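Local coordinates for CRISPR-associated protein CasA/Cse1 (PDB 4AN8) that probably serves in CRISPR adaptive immunity as the CasA/Cse1 part of the Cascade ribonucleoprotein complex, which targets invading nucleic acids, at residues L461-R473 against L486-L500. Residues are numbered along the deposited sequence; the frame is centred on the assembly and turned at random.
Sequences LRGAALEAWKATR and LAQGEQEFGRLLGEL
W469 reaches across from helix 453-476 and lies against F493 and E490 of helix 483-499. Its CG is anti to the backbone N (chi1 173°), which sends the indole over to the other helix. W469 CB comes first and sits over the face of the F493 ring, 3.6 Å from the ring centroid, a CH-pi contact. CG and CD1 follow over the same ring, and CD2 lies near F493 CG and CD1. Here the five-membered ring forms an offset stack with F493, centroids 4.2 Å apart and planes at 13°. F493 answers with its own CB, which lies over the five-membered ring, on the face that carries the stack. On the opposite face lies R473 CG. W469 NE1 donates to E490 OE1 at 3.0 Å, with the acceptor close to the indole plane and the bond nearly straight (165°). CE2 comes near E490 OE1 and CA. At the far rim, CZ2 and CH2 pack against the backbone of G489 and E490; W469 CH2 is 3.5 Å from G489 C. CZ2 also touches L486 CD2. W469 is thus a knob in a hole made by L486, G489, E490 and F493.

E490 OE1 has a second donor, R473 NH1, which forms a salt bridge with it. Two donors from opposite faces grip this one oxygen and probably restrict the turning of the carboxylate. L486 CD2 covers part of one guanidinium face of R473.

Toward the C-terminal end of helix 483-499, L497 CD1 meets R462 CG at 3.6 Å, and L500 CD2 lies over the R462 guanidinium. L395 of helix 372-403 touches both W469 and F493. The arrangement is an antiparallel helical hairpin with a knobs-into-holes tryptophan, packed within the C-terminal helical bundle of Cse1.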
ATOM      1  N   LEU A 461      18.495  -2.024 -20.284  1.00 32.91           N
ATOM      2  CA  LEU A 461      18.796  -0.592 -20.305  1.00 32.91           C
ATOM      3  C   LEU A 461      19.084  -0.109 -21.734  1.00 32.91           C
ATOM      4  O   LEU A 461      18.588   0.935 -22.171  1.00 32.91           O
ATOM      5  CB  LEU A 461      19.982  -0.267 -19.394  1.00 46.49           C
ATOM      6  CG  LEU A 461      19.749  -0.410 -17.889  1.00 46.49           C
ATOM      7  CD1 LEU A 461      20.990  -0.035 -17.101  1.00 46.49           C
ATOM      8  CD2 LEU A 461      18.585   0.449 -17.468  1.00 46.49           C
ATOM      9  N   ARG A 462      19.882  -0.882 -22.462  1.00 38.87           N
ATOM     10  CA  ARG A 462      20.221  -0.540 -23.841  1.00 38.87           C
ATOM     11  C   ARG A 462      18.953  -0.446 -24.695  1.00 38.87           C
ATOM     12  O   ARG A 462      18.693   0.574 -25.342  1.00 38.87           O
ATOM     13  CB  ARG A 462      21.198  -1.574 -24.409  1.00 73.52           C
ATOM     14  CG  ARG A 462      22.161  -1.034 -25.448  1.00 73.52           C
ATOM     15  CD  ARG A 462      23.343  -1.975 -25.657  1.00 73.52           C
ATOM     16  NE  ARG A 462      24.610  -1.374 -25.232  1.00 73.52           N
ATOM     17  CZ  ARG A 462      25.450  -1.917 -24.350  1.00 73.52           C
ATOM     18  NH1 ARG A 462      25.170  -3.088 -23.791  1.00 73.52           N
ATOM     19  NH2 ARG A 462      26.578  -1.292 -24.029  1.00 73.52           N
ATOM     20  N   GLY A 463      18.145  -1.501 -24.661  1.00 38.78           N
ATOM     21  CA  GLY A 463      16.928  -1.554 -25.446  1.00 38.78           C
ATOM     22  C   GLY A 463      15.958  -0.465 -25.058  1.00 38.78           C
ATOM     23  O   GLY A 463      15.276   0.112 -25.917  1.00 38.78           O
ATOM     24  N   ALA A 464      15.872  -0.179 -23.761  1.00 32.20           N
ATOM     25  CA  ALA A 464      14.978   0.876 -23.303  1.00 32.20           C
ATOM     26  C   ALA A 464      15.418   2.209 -23.894  1.00 32.20           C
ATOM     27  O   ALA A 464      14.605   2.950 -24.447  1.00 32.20           O
ATOM     28  CB  ALA A 464      14.956   0.942 -21.768  1.00 38.63           C
ATOM     29  N   ALA A 465      16.706   2.518 -23.751  1.00 27.31           N
ATOM     30  CA  ALA A 465      17.265   3.761 -24.289  1.00 27.31           C
ATOM     31  C   ALA A 465      17.114   3.852 -25.829  1.00 27.31           C
ATOM     32  O   ALA A 465      16.596   4.850 -26.347  1.00 27.31           O
ATOM     33  CB  ALA A 465      18.732   3.915 -23.873  1.00 23.91           C
ATOM     34  N   LEU A 466      17.546   2.803 -26.532  1.00 42.52           N
ATOM     35  CA  LEU A 466      17.417   2.700 -27.997  1.00 42.52           C
ATOM     36  C   LEU A 466      15.989   2.864 -28.473  1.00 42.52           C
ATOM     37  O   LEU A 466      15.721   3.625 -29.394  1.00 42.52           O
ATOM     38  CB  LEU A 466      17.938   1.355 -28.498  1.00 44.41           C
ATOM     39  CG  LEU A 466      19.450   1.230 -28.641  1.00 44.41           C
ATOM     40  CD1 LEU A 466      19.858  -0.226 -28.824  1.00 44.41           C
ATOM     41  CD2 LEU A 466      19.933   2.080 -29.791  1.00 44.41           C
ATOM     42  N   GLU A 467      15.072   2.144 -27.844  1.00 45.02           N
ATOM     43  CA  GLU A 467      13.658   2.259 -28.164  1.00 45.02           C
ATOM     44  C   GLU A 467      13.128   3.674 -27.931  1.00 45.02           C
ATOM     45  O   GLU A 467      12.284   4.156 -28.677  1.00 45.02           O
ATOM     46  CB  GLU A 467      12.860   1.249 -27.334  1.00 98.56           C
ATOM     47  CG  GLU A 467      11.392   1.144 -27.698  1.00 98.56           C
ATOM     48  CD  GLU A 467      10.719  -0.059 -27.058  1.00 98.56           C
ATOM     49  OE1 GLU A 467      10.912  -0.282 -25.842  1.00 98.56           O
ATOM     50  OE2 GLU A 467      10.003  -0.790 -27.777  1.00 98.56           O
ATOM     51  N   ALA A 468      13.614   4.345 -26.893  1.00 35.17           N
ATOM     52  CA  ALA A 468      13.079   5.663 -26.555  1.00 35.17           C
ATOM     53  C   ALA A 468      13.648   6.754 -27.459  1.00 35.17           C
ATOM     54  O   ALA A 468      12.964   7.718 -27.803  1.00 35.17           O
ATOM     55  CB  ALA A 468      13.341   5.995 -25.083  1.00 26.91           C
ATOM     56  N   TRP A 469      14.913   6.607 -27.828  1.00 38.57           N
ATOM     57  CA  TRP A 469      15.533   7.576 -28.711  1.00 38.57           C
ATOM     58  C   TRP A 469      14.952   7.428 -30.137  1.00 38.57           C
ATOM     59  O   TRP A 469      14.611   8.427 -30.789  1.00 38.57           O
ATOM     60  CB  TRP A 469      17.063   7.449 -28.679  1.00 33.32           C
ATOM     61  CG  TRP A 469      17.732   8.309 -29.698  1.00 33.32           C
ATOM     62  CD1 TRP A 469      18.421   7.886 -30.802  1.00 33.32           C
ATOM     63  CD2 TRP A 469      17.748   9.739 -29.735  1.00 33.32           C
ATOM     64  NE1 TRP A 469      18.867   8.966 -31.515  1.00 33.32           N
ATOM     65  CE2 TRP A 469      18.468  10.117 -30.884  1.00 33.32           C
ATOM     66  CE3 TRP A 469      17.227  10.739 -28.906  1.00 33.32           C
ATOM     67  CZ2 TRP A 469      18.678  11.445 -31.228  1.00 33.32           C
ATOM     68  CZ3 TRP A 469      17.432  12.066 -29.255  1.00 33.32           C
ATOM     69  CH2 TRP A 469      18.155  12.404 -30.409  1.00 33.32           C
ATOM     70  N   LYS A 470      14.801   6.182 -30.589  1.00 46.57           N
ATOM     71  CA  LYS A 470      14.116   5.918 -31.850  1.00 46.57           C
ATOM     72  C   LYS A 470      12.810   6.694 -31.933  1.00 46.57           C
ATOM     73  O   LYS A 470      12.515   7.319 -32.949  1.00 46.57           O
ATOM     74  CB  LYS A 470      13.850   4.423 -32.041  1.00 76.19           C
ATOM     75  CG  LYS A 470      13.061   4.098 -33.303  1.00 76.19           C
ATOM     76  CD  LYS A 470      12.903   2.593 -33.485  1.00 76.19           C
ATOM     77  CE  LYS A 470      11.836   2.244 -34.520  1.00 76.19           C
ATOM     78  NZ  LYS A 470      12.209   2.654 -35.905  1.00 76.19           N
ATOM     79  N   ALA A 471      12.037   6.675 -30.852  1.00 44.04           N
ATOM     80  CA  ALA A 471      10.740   7.342 -30.842  1.00 44.04           C
ATOM     81  C   ALA A 471      10.877   8.853 -30.873  1.00 44.04           C
ATOM     82  O   ALA A 471      10.003   9.557 -31.376  1.00 44.04           O
ATOM     83  CB  ALA A 471       9.920   6.897 -29.629  1.00 29.08           C
ATOM     84  N   THR A 472      11.974   9.356 -30.325  1.00 28.67           N
ATOM     85  CA  THR A 472      12.230  10.802 -30.306  1.00 28.67           C
ATOM     86  C   THR A 472      12.730  11.274 -31.680  1.00 28.67           C
ATOM     87  O   THR A 472      12.387  12.365 -32.117  1.00 28.67           O
ATOM     88  CB  THR A 472      13.262  11.170 -29.215  1.00 38.87           C
ATOM     89  OG1 THR A 472      12.801  10.684 -27.948  1.00 38.87           O
ATOM     90  CG2 THR A 472      13.463  12.667 -29.131  1.00 38.87           C
ATOM     91  N   ARG A 473      13.549  10.449 -32.337  1.00 32.31           N
ATOM     92  CA  ARG A 473      13.953  10.691 -33.725  1.00 32.31           C
ATOM     93  C   ARG A 473      12.712  10.862 -34.589  1.00 32.31           C
ATOM     94  O   ARG A 473      12.550  11.873 -35.278  1.00 32.31           O
ATOM     95  CB  ARG A 473      14.764   9.520 -34.273  1.00 44.34           C
ATOM     96  CG  ARG A 473      16.236   9.563 -33.933  1.00 44.34           C
ATOM     97  CD  ARG A 473      17.032   8.615 -34.833  1.00 44.34           C
ATOM     98  NE  ARG A 473      16.953   9.003 -36.241  1.00 44.34           N
ATOM     99  CZ  ARG A 473      17.885   9.709 -36.882  1.00 44.34           C
ATOM    100  NH1 ARG A 473      18.986  10.105 -36.245  1.00 44.34           N
ATOM    101  NH2 ARG A 473      17.723  10.021 -38.165  1.00 44.34           N
ATOM    102  N   LEU A 486      18.219  17.395 -33.554  1.00 36.12           N
ATOM    103  CA  LEU A 486      18.356  16.007 -33.883  1.00 36.12           C
ATOM    104  C   LEU A 486      19.755  15.584 -34.187  1.00 36.12           C
ATOM    105  O   LEU A 486      20.176  14.546 -33.777  1.00 36.12           O
ATOM    106  CB  LEU A 486      17.447  15.616 -35.043  1.00 45.22           C
ATOM    107  CG  LEU A 486      17.572  14.180 -35.513  1.00 45.22           C
ATOM    108  CD1 LEU A 486      18.924  13.927 -35.978  1.00 45.22           C
ATOM    109  CD2 LEU A 486      17.202  13.189 -34.513  1.00 45.22           C
ATOM    110  N   ALA A 487      20.484  16.388 -34.955  1.00 32.49           N
ATOM    111  CA  ALA A 487      21.855  16.011 -35.288  1.00 32.49           C
ATOM    112  C   ALA A 487      22.694  16.004 -34.013  1.00 32.49           C
ATOM    113  O   ALA A 487      23.449  15.072 -33.781  1.00 32.49           O
ATOM    114  CB  ALA A 487      22.442  16.958 -36.312  1.00 45.36           C
ATOM    115  N   GLN A 488      22.550  17.045 -33.192  1.00 40.15           N
ATOM    116  CA  GLN A 488      23.286  17.128 -31.930  1.00 40.15           C
ATOM    117  C   GLN A 488      22.911  15.979 -31.001  1.00 40.15           C
ATOM    118  O   GLN A 488      23.782  15.326 -30.423  1.00 40.15           O
ATOM    119  CB  GLN A 488      23.028  18.461 -31.229  1.00 88.33           C
ATOM    120  CG  GLN A 488      23.594  19.672 -31.944  1.00 88.33           C
ATOM    121  CD  GLN A 488      23.257  20.971 -31.231  1.00 88.33           C
ATOM    122  OE1 GLN A 488      23.141  22.028 -31.859  1.00 88.33           O
ATOM    123  NE2 GLN A 488      23.094  20.898 -29.909  1.00 88.33           N
ATOM    124  N   GLY A 489      21.608  15.733 -30.877  1.00 36.76           N
ATOM    125  CA  GLY A 489      21.097  14.707 -29.988  1.00 36.76           C
ATOM    126  C   GLY A 489      21.569  13.311 -30.328  1.00 36.76           C
ATOM    127  O   GLY A 489      21.952  12.548 -29.430  1.00 36.76           O
ATOM    128  N   GLU A 490      21.540  12.968 -31.617  1.00 45.09           N
ATOM    129  CA  GLU A 490      22.034  11.668 -32.075  1.00 45.09           C
ATOM    130  C   GLU A 490      23.493  11.451 -31.648  1.00 45.09           C
ATOM    131  O   GLU A 490      23.883  10.336 -31.270  1.00 45.09           O
ATOM    132  CB  GLU A 490      21.887  11.531 -33.597  1.00 49.34           C
ATOM    133  CG  GLU A 490      22.318  10.182 -34.179  1.00 49.34           C
ATOM    134  CD  GLU A 490      21.322   9.057 -33.901  1.00 49.34           C
ATOM    135  OE1 GLU A 490      20.121   9.203 -34.199  1.00 49.34           O
ATOM    136  OE2 GLU A 490      21.744   8.004 -33.393  1.00 49.34           O
ATOM    137  N   GLN A 491      24.296  12.512 -31.704  1.00 47.67           N
ATOM    138  CA  GLN A 491      25.702  12.410 -31.309  1.00 47.67           C
ATOM    139  C   GLN A 491      25.827  12.185 -29.804  1.00 47.67           C
ATOM    140  O   GLN A 491      26.551  11.292 -29.365  1.00 47.67           O
ATOM    141  CB  GLN A 491      26.488  13.647 -31.742  1.00 90.50           C
ATOM    142  CG  GLN A 491      26.716  13.713 -33.243  1.00 90.50           C
ATOM    143  CD  GLN A 491      27.527  14.925 -33.679  1.00 90.50           C
ATOM    144  OE1 GLN A 491      28.061  15.669 -32.852  1.00 90.50           O
ATOM    145  NE2 GLN A 491      27.621  15.127 -34.990  1.00 90.50           N
ATOM    146  N   GLU A 492      25.105  12.993 -29.026  1.00 42.57           N
ATOM    147  CA  GLU A 492      25.088  12.879 -27.562  1.00 42.57           C
ATOM    148  C   GLU A 492      24.553  11.515 -27.140  1.00 42.57           C
ATOM    149  O   GLU A 492      25.114  10.854 -26.265  1.00 42.57           O
ATOM    150  CB  GLU A 492      24.237  13.995 -26.953  1.00 71.30           C
ATOM    151  CG  GLU A 492      24.362  14.154 -25.446  1.00 71.30           C
ATOM    152  CD  GLU A 492      23.785  15.482 -24.955  1.00 71.30           C
ATOM    153  OE1 GLU A 492      23.299  16.283 -25.789  1.00 71.30           O
ATOM    154  OE2 GLU A 492      23.817  15.735 -23.731  1.00 71.30           O
ATOM    155  N   PHE A 493      23.469  11.089 -27.780  1.00 44.39           N
ATOM    156  CA  PHE A 493      22.904   9.793 -27.468  1.00 44.39           C
ATOM    157  C   PHE A 493      23.926   8.707 -27.726  1.00 44.39           C
ATOM    158  O   PHE A 493      23.927   7.679 -27.053  1.00 44.39           O
ATOM    159  CB  PHE A 493      21.638   9.521 -28.272  1.00 37.53           C
ATOM    160  CG  PHE A 493      21.066   8.160 -28.030  1.00 37.53           C
ATOM    161  CD1 PHE A 493      20.226   7.934 -26.946  1.00 37.53           C
ATOM    162  CD2 PHE A 493      21.386   7.102 -28.862  1.00 37.53           C
ATOM    163  CE1 PHE A 493      19.706   6.688 -26.705  1.00 37.53           C
ATOM    164  CE2 PHE A 493      20.872   5.837 -28.628  1.00 37.53           C
ATOM    165  CZ  PHE A 493      20.024   5.631 -27.542  1.00 37.53           C
ATOM    166  N   GLY A 494      24.798   8.935 -28.704  1.00 47.56           N
ATOM    167  CA  GLY A 494      25.857   7.989 -29.006  1.00 47.56           C
ATOM    168  C   GLY A 494      26.828   7.912 -27.847  1.00 47.56           C
ATOM    169  O   GLY A 494      27.180   6.827 -27.391  1.00 47.56           O
ATOM    170  N   ARG A 495      27.265   9.069 -27.367  1.00 48.59           N
ATOM    171  CA  ARG A 495      28.079   9.128 -26.158  1.00 48.59           C
ATOM    172  C   ARG A 495      27.479   8.284 -25.026  1.00 48.59           C
ATOM    173  O   ARG A 495      28.154   7.409 -24.480  1.00 48.59           O
ATOM    174  CB  ARG A 495      28.252  10.574 -25.687  1.00 83.91           C
ATOM    175  CG  ARG A 495      29.636  11.136 -25.921  1.00 83.91           C
ATOM    176  CD  ARG A 495      29.784  12.540 -25.353  1.00 83.91           C
ATOM    177  NE  ARG A 495      28.839  13.500 -25.931  1.00 83.91           N
ATOM    178  CZ  ARG A 495      28.942  14.021 -27.153  1.00 83.91           C
ATOM    179  NH1 ARG A 495      29.942  13.666 -27.953  1.00 83.91           N
ATOM    180  NH2 ARG A 495      28.035  14.892 -27.578  1.00 83.91           N
ATOM    181  N   LEU A 496      26.214   8.548 -24.681  1.00 52.76           N
ATOM    182  CA  LEU A 496      25.546   7.852 -23.578  1.00 52.76           C
ATOM    183  C   LEU A 496      25.620   6.330 -23.695  1.00 52.76           C
ATOM    184  O   LEU A 496      25.997   5.648 -22.744  1.00 52.76           O
ATOM    185  CB  LEU A 496      24.086   8.295 -23.436  1.00 47.03           C
ATOM    186  CG  LEU A 496      23.823   9.588 -22.661  1.00 47.03           C
ATOM    187  CD1 LEU A 496      22.340   9.900 -22.635  1.00 47.03           C
ATOM    188  CD2 LEU A 496      24.356   9.485 -21.254  1.00 47.03           C
ATOM    189  N   LEU A 497      25.258   5.805 -24.860  1.00 69.72           N
ATOM    190  CA  LEU A 497      25.261   4.363 -25.082  1.00 69.72           C
ATOM    191  C   LEU A 497      26.649   3.765 -24.915  1.00 69.72           C
ATOM    192  O   LEU A 497      26.799   2.672 -24.374  1.00 69.72           O
ATOM    193  CB  LEU A 497      24.725   4.033 -26.474  1.00 67.29           C
ATOM    194  CG  LEU A 497      23.229   3.757 -26.558  1.00 67.29           C
ATOM    195  CD1 LEU A 497      22.983   2.278 -26.470  1.00 67.29           C
ATOM    196  CD2 LEU A 497      22.505   4.477 -25.439  1.00 67.29           C
ATOM    197  N   GLY A 498      27.660   4.479 -25.393  1.00 75.07           N
ATOM    198  CA  GLY A 498      29.022   3.996 -25.302  1.00 75.07           C
ATOM    199  C   GLY A 498      29.376   3.632 -23.877  1.00 75.07           C
ATOM    200  O   GLY A 498      29.857   2.531 -23.605  1.00 75.07           O
ATOM    201  N   GLU A 499      29.117   4.562 -22.963  1.00 89.79           N
ATOM    202  CA  GLU A 499      29.491   4.398 -21.566  1.00 89.79           C
ATOM    203  C   GLU A 499      28.775   3.223 -20.912  1.00 89.79           C
ATOM    204  O   GLU A 499      29.171   2.758 -19.845  1.00 89.79           O
ATOM    205  CB  GLU A 499      29.212   5.683 -20.791  1.00 96.39           C
ATOM    206  CG  GLU A 499      29.997   6.874 -21.291  1.00 96.39           C
ATOM    207  CD  GLU A 499      29.877   8.070 -20.372  1.00 96.39           C
ATOM    208  OE1 GLU A 499      28.994   8.053 -19.488  1.00 96.39           O
ATOM    209  OE2 GLU A 499      30.670   9.023 -20.530  1.00 96.39           O
ATOM    210  N   LEU A 500      27.722   2.740 -21.558  1.00 85.10           N
ATOM    211  CA  LEU A 500      26.954   1.631 -21.013  1.00 85.10           C
ATOM    212  C   LEU A 500      27.681   0.299 -21.214  1.00 85.10           C
ATOM    213  O   LEU A 500      28.442   0.122 -22.170  1.00 85.10           O
ATOM    214  CB  LEU A 500      25.558   1.586 -21.642  1.00 69.71           C
ATOM    215  CG  LEU A 500      24.532   0.701 -20.933  1.00 69.71           C
ATOM    216  CD1 LEU A 500      24.063   1.358 -19.641  1.00 69.71           C
ATOM    217  CD2 LEU A 500      23.357   0.410 -21.846  1.00 69.71           C
TER